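Local coordinates for protein LEOA (Escherichia coli, PDB 4AUR) that is a bacterial dynamin that probably binds and hydrolyses GTP and may be linked to the LT toxin of enterotoxigenic strains, at residues N167-V175 / L253-N264. Sequence-based numbering, arbitrary orientation.
Sequences NKLSSTIFV and LKNAATEILKTN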
loop_
_atom_site.group_PDB
_atom_site.type_symbol
_atom_site.label_atom_id
_atom_site.label_comp_id
_atom_site.label_asym_id
_atom_site.label_seq_id
_atom_site.Cartn_x
_atom_site.Cartn_y
_atom_site.Cartn_z
ATOM N N ASN A 167 28.430 23.856 11.889
ATOM C CA ASN A 167 27.354 23.541 10.966
ATOM C C ASN A 167 26.065 24.285 11.312
ATOM O O ASN A 167 24.983 23.768 11.107
ATOM C CB ASN A 167 27.157 22.005 10.975
ATOM C CG ASN A 167 26.204 21.514 9.910
ATOM O OD1 ASN A 167 25.419 20.594 10.162
ATOM N ND2 ASN A 167 26.240 22.131 8.731
ATOM N N LYS A 168 26.191 25.520 11.806
ATOM C CA LYS A 168 25.044 26.283 12.314
ATOM C C LYS A 168 24.663 27.446 11.430
ATOM O O LYS A 168 24.192 28.478 11.912
ATOM C CB LYS A 168 25.345 26.819 13.700
ATOM C CG LYS A 168 25.727 25.760 14.710
ATOM C CD LYS A 168 24.506 25.013 15.204
ATOM C CE LYS A 168 23.734 25.899 16.160
ATOM N NZ LYS A 168 22.393 25.351 16.448
ATOM N N LEU A 169 24.828 27.283 10.131
ATOM C CA LEU A 169 24.462 28.331 9.192
ATOM C C LEU A 169 22.940 28.561 9.195
ATOM O O LEU A 169 22.487 29.701 9.198
ATOM C CB LEU A 169 24.991 27.961 7.795
ATOM C CG LEU A 169 24.761 28.817 6.543
ATOM C CD1 LEU A 169 25.644 28.313 5.425
ATOM C CD2 LEU A 169 23.330 28.754 6.074
ATOM N N SER A 170 22.146 27.492 9.213
ATOM C CA SER A 170 20.685 27.647 9.209
ATOM C C SER A 170 20.185 28.430 10.419
ATOM O O SER A 170 19.064 28.907 10.389
ATOM C CB SER A 170 19.958 26.282 9.151
ATOM O OG SER A 170 19.863 25.656 10.429
ATOM N N SER A 171 20.996 28.537 11.479
ATOM C CA SER A 171 20.577 29.189 12.714
ATOM C C SER A 171 21.406 30.419 13.102
ATOM O O SER A 171 21.329 30.899 14.227
ATOM C CB SER A 171 20.537 28.165 13.859
ATOM O OG SER A 171 21.795 27.728 14.287
ATOM N N THR A 172 22.173 30.940 12.149
ATOM C CA THR A 172 22.995 32.121 12.365
ATOM C C THR A 172 22.532 33.310 11.536
ATOM O O THR A 172 22.375 33.193 10.322
ATOM C CB THR A 172 24.418 31.821 11.969
ATOM O OG1 THR A 172 24.937 30.843 12.859
ATOM C CG2 THR A 172 25.269 33.063 12.036
ATOM N N ILE A 173 22.320 34.445 12.201
ATOM C CA ILE A 173 22.070 35.715 11.525
ATOM C C ILE A 173 23.293 36.607 11.635
ATOM O O ILE A 173 23.700 36.993 12.753
ATOM C CB ILE A 173 20.922 36.521 12.160
ATOM C CG1 ILE A 173 19.602 35.777 12.053
ATOM C CG2 ILE A 173 20.756 37.837 11.438
ATOM C CD1 ILE A 173 18.642 36.132 13.162
ATOM N N PHE A 174 23.873 36.936 10.487
ATOM C CA PHE A 174 24.888 37.981 10.446
ATOM C C PHE A 174 24.199 39.331 10.441
ATOM O O PHE A 174 23.284 39.581 9.633
ATOM C CB PHE A 174 25.784 37.821 9.253
ATOM C CG PHE A 174 26.629 36.621 9.351
ATOM C CD1 PHE A 174 27.838 36.681 9.977
ATOM C CD2 PHE A 174 26.185 35.409 8.860
ATOM C CE1 PHE A 174 28.611 35.552 10.110
ATOM C CE2 PHE A 174 26.949 34.276 8.982
ATOM C CZ PHE A 174 28.167 34.352 9.616
ATOM N N VAL A 175 24.638 40.180 11.361
ATOM C CA VAL A 175 23.923 41.379 11.679
ATOM C C VAL A 175 24.838 42.524 11.370
ATOM O O VAL A 175 25.771 42.804 12.131
ATOM C CB VAL A 175 23.533 41.383 13.154
ATOM C CG1 VAL A 175 22.955 42.726 13.561
ATOM C CG2 VAL A 175 22.526 40.276 13.389
ATOM N N LEU A 253 15.469 42.365 12.132
ATOM C CA LEU A 253 16.205 41.383 12.928
ATOM C C LEU A 253 15.330 40.522 13.821
ATOM O O LEU A 253 15.559 39.320 13.933
ATOM C CB LEU A 253 17.194 42.077 13.821
ATOM C CG LEU A 253 18.042 41.202 14.735
ATOM C CD1 LEU A 253 18.927 40.295 13.882
ATOM C CD2 LEU A 253 18.861 42.082 15.677
ATOM N N LYS A 254 14.365 41.123 14.504
ATOM C CA LYS A 254 13.430 40.336 15.308
ATOM C C LYS A 254 12.709 39.329 14.418
ATOM O O LYS A 254 12.513 38.195 14.824
ATOM C CB LYS A 254 12.403 41.223 16.011
ATOM C CG LYS A 254 12.968 42.033 17.169
ATOM C CD LYS A 254 12.040 43.177 17.541
ATOM C CE LYS A 254 12.351 43.764 18.916
ATOM N NZ LYS A 254 11.525 44.987 19.177
ATOM N N ASN A 255 12.329 39.750 13.211
ATOM C CA ASN A 255 11.552 38.899 12.298
ATOM C C ASN A 255 12.352 37.702 11.766
ATOM O O ASN A 255 11.852 36.560 11.697
ATOM C CB ASN A 255 10.996 39.720 11.119
ATOM C CG ASN A 255 9.861 40.660 11.531
ATOM O OD1 ASN A 255 9.577 41.640 10.841
ATOM N ND2 ASN A 255 9.201 40.363 12.649
ATOM N N ALA A 256 13.594 37.975 11.386
ATOM C CA ALA A 256 14.495 36.928 10.922
ATOM C C ALA A 256 14.713 35.929 12.035
ATOM O O ALA A 256 14.745 34.725 11.812
ATOM C CB ALA A 256 15.830 37.519 10.490
ATOM N N ALA A 257 14.892 36.454 13.233
ATOM C CA ALA A 257 15.180 35.631 14.388
ATOM C C ALA A 257 13.959 34.780 14.671
ATOM O O ALA A 257 14.069 33.634 15.040
ATOM C CB ALA A 257 15.538 36.499 15.582
ATOM N N THR A 258 12.789 35.337 14.431
ATOM C CA THR A 258 11.566 34.631 14.709
ATOM C C THR A 258 11.346 33.470 13.759
ATOM O O THR A 258 10.821 32.458 14.175
ATOM C CB THR A 258 10.387 35.612 14.740
ATOM O OG1 THR A 258 10.378 36.231 16.031
ATOM C CG2 THR A 258 9.045 34.909 14.474
ATOM N N GLU A 259 11.762 33.604 12.507
ATOM C CA GLU A 259 11.631 32.525 11.530
ATOM C C GLU A 259 12.618 31.390 11.744
ATOM O O GLU A 259 12.420 30.297 11.230
ATOM C CB GLU A 259 11.834 33.062 10.104
ATOM C CG GLU A 259 10.665 33.860 9.567
ATOM C CD GLU A 259 9.403 33.022 9.445
ATOM O OE1 GLU A 259 9.470 31.959 8.773
ATOM O OE2 GLU A 259 8.361 33.419 10.028
ATOM N N ILE A 260 13.712 31.662 12.440
ATOM C CA ILE A 260 14.762 30.681 12.602
ATOM C C ILE A 260 14.330 29.838 13.749
ATOM O O ILE A 260 14.380 28.624 13.695
ATOM C CB ILE A 260 16.115 31.335 12.929
ATOM C CG1 ILE A 260 16.798 31.798 11.647
ATOM C CG2 ILE A 260 17.037 30.372 13.661
ATOM C CD1 ILE A 260 17.921 32.776 11.896
ATOM N N LEU A 261 13.921 30.516 14.804
ATOM C CA LEU A 261 13.353 29.878 15.950
ATOM C C LEU A 261 12.286 28.909 15.530
ATOM O O LEU A 261 12.232 27.785 16.027
ATOM C CB LEU A 261 12.726 30.919 16.835
ATOM C CG LEU A 261 13.718 31.785 17.583
ATOM C CD1 LEU A 261 12.971 32.969 18.172
ATOM C CD2 LEU A 261 14.435 30.996 18.663
ATOM N N LYS A 262 11.452 29.358 14.598
ATOM C CA LYS A 262 10.289 28.613 14.122
ATOM C C LYS A 262 10.735 27.277 13.604
ATOM O O LYS A 262 10.099 26.270 13.872
ATOM C CB LYS A 262 9.599 29.411 13.022
ATOM C CG LYS A 262 8.165 29.042 12.778
ATOM C CD LYS A 262 7.493 30.005 11.802
ATOM C CE LYS A 262 6.520 30.960 12.486
ATOM N NZ LYS A 262 5.226 31.083 11.734
ATOM N N THR A 263 11.871 27.279 12.907
ATOM C CA THR A 263 12.392 26.112 12.232
ATOM C C THR A 263 13.440 25.366 13.040
ATOM O O THR A 263 13.459 24.146 13.060
ATOM C CB THR A 263 13.095 26.504 10.924
ATOM O OG1 THR A 263 12.533 27.711 10.390
ATOM C CG2 THR A 263 12.957 25.370 9.910
ATOM N N ASN A 264 14.328 26.103 13.683
ATOM C CA ASN A 264 15.531 25.524 14.249
ATOM C C ASN A 264 15.371 25.044 15.701
ATOM O O ASN A 264 16.160 24.221 16.173
ATOM C CB ASN A 264 16.666 26.547 14.115
ATOM C CG ASN A 264 17.975 26.081 14.727
ATOM O OD1 ASN A 264 18.536 26.761 15.584
ATOM N ND2 ASN A 264 18.480 24.935 14.284
#
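Ile173 drives its side chain into the face of helix 253-264, where Ile260, Ala257, Ala256 and Leu253 receive it. Its CG1 stands anti to the carbonyl carbon and its CG2 anti to the backbone N (chi1 -63°), which parts the two branches. CG2 meets Leu253 CD1 at 3.9 Å. The longer arm runs onto the helix, CG1 lying 3.4 Å from Ile260 CD1. Beyond it, CD1 comes 3.7 Å from Ala257 CA. Ala256 and Ala257 suit this place because a lone methyl lets the arm come down close to the helix backbone. Ile260 answers with both of its branches: CD1 meets Ile173, and CG2 packs 3.9 Å from Ser171 CA, just where the chain turns into the strand. A small serine there lets the helix come near. The contact belongs to the P-loop GTPase core: strand 172-177 lies between strands 140-146 and 221-224 of the central sheet, and helix 253-264 runs nearly antiparallel alongside strand 172-175, at 168°. Strand alternation gives Ile173 and Val175 to this helix, their branched apolar chains suiting a buried strand face, whereas Thr172 and Phe174 turn to the other side, toward helix 156-165. Leu253 has its CG anti to the backbone N (chi1 179°), and its longer chain spans the gap from helix to strand, bringing CD1 within 3.6 Å of Val175 CG2; both residues also touch Val69 of helix 66-74. At the start of the strand, Thr172 OG1 bonds at 2.7 Å to Lys168 O, above the carbonyl plane, and the Ser171 amide approaches that oxygen from the opposite face.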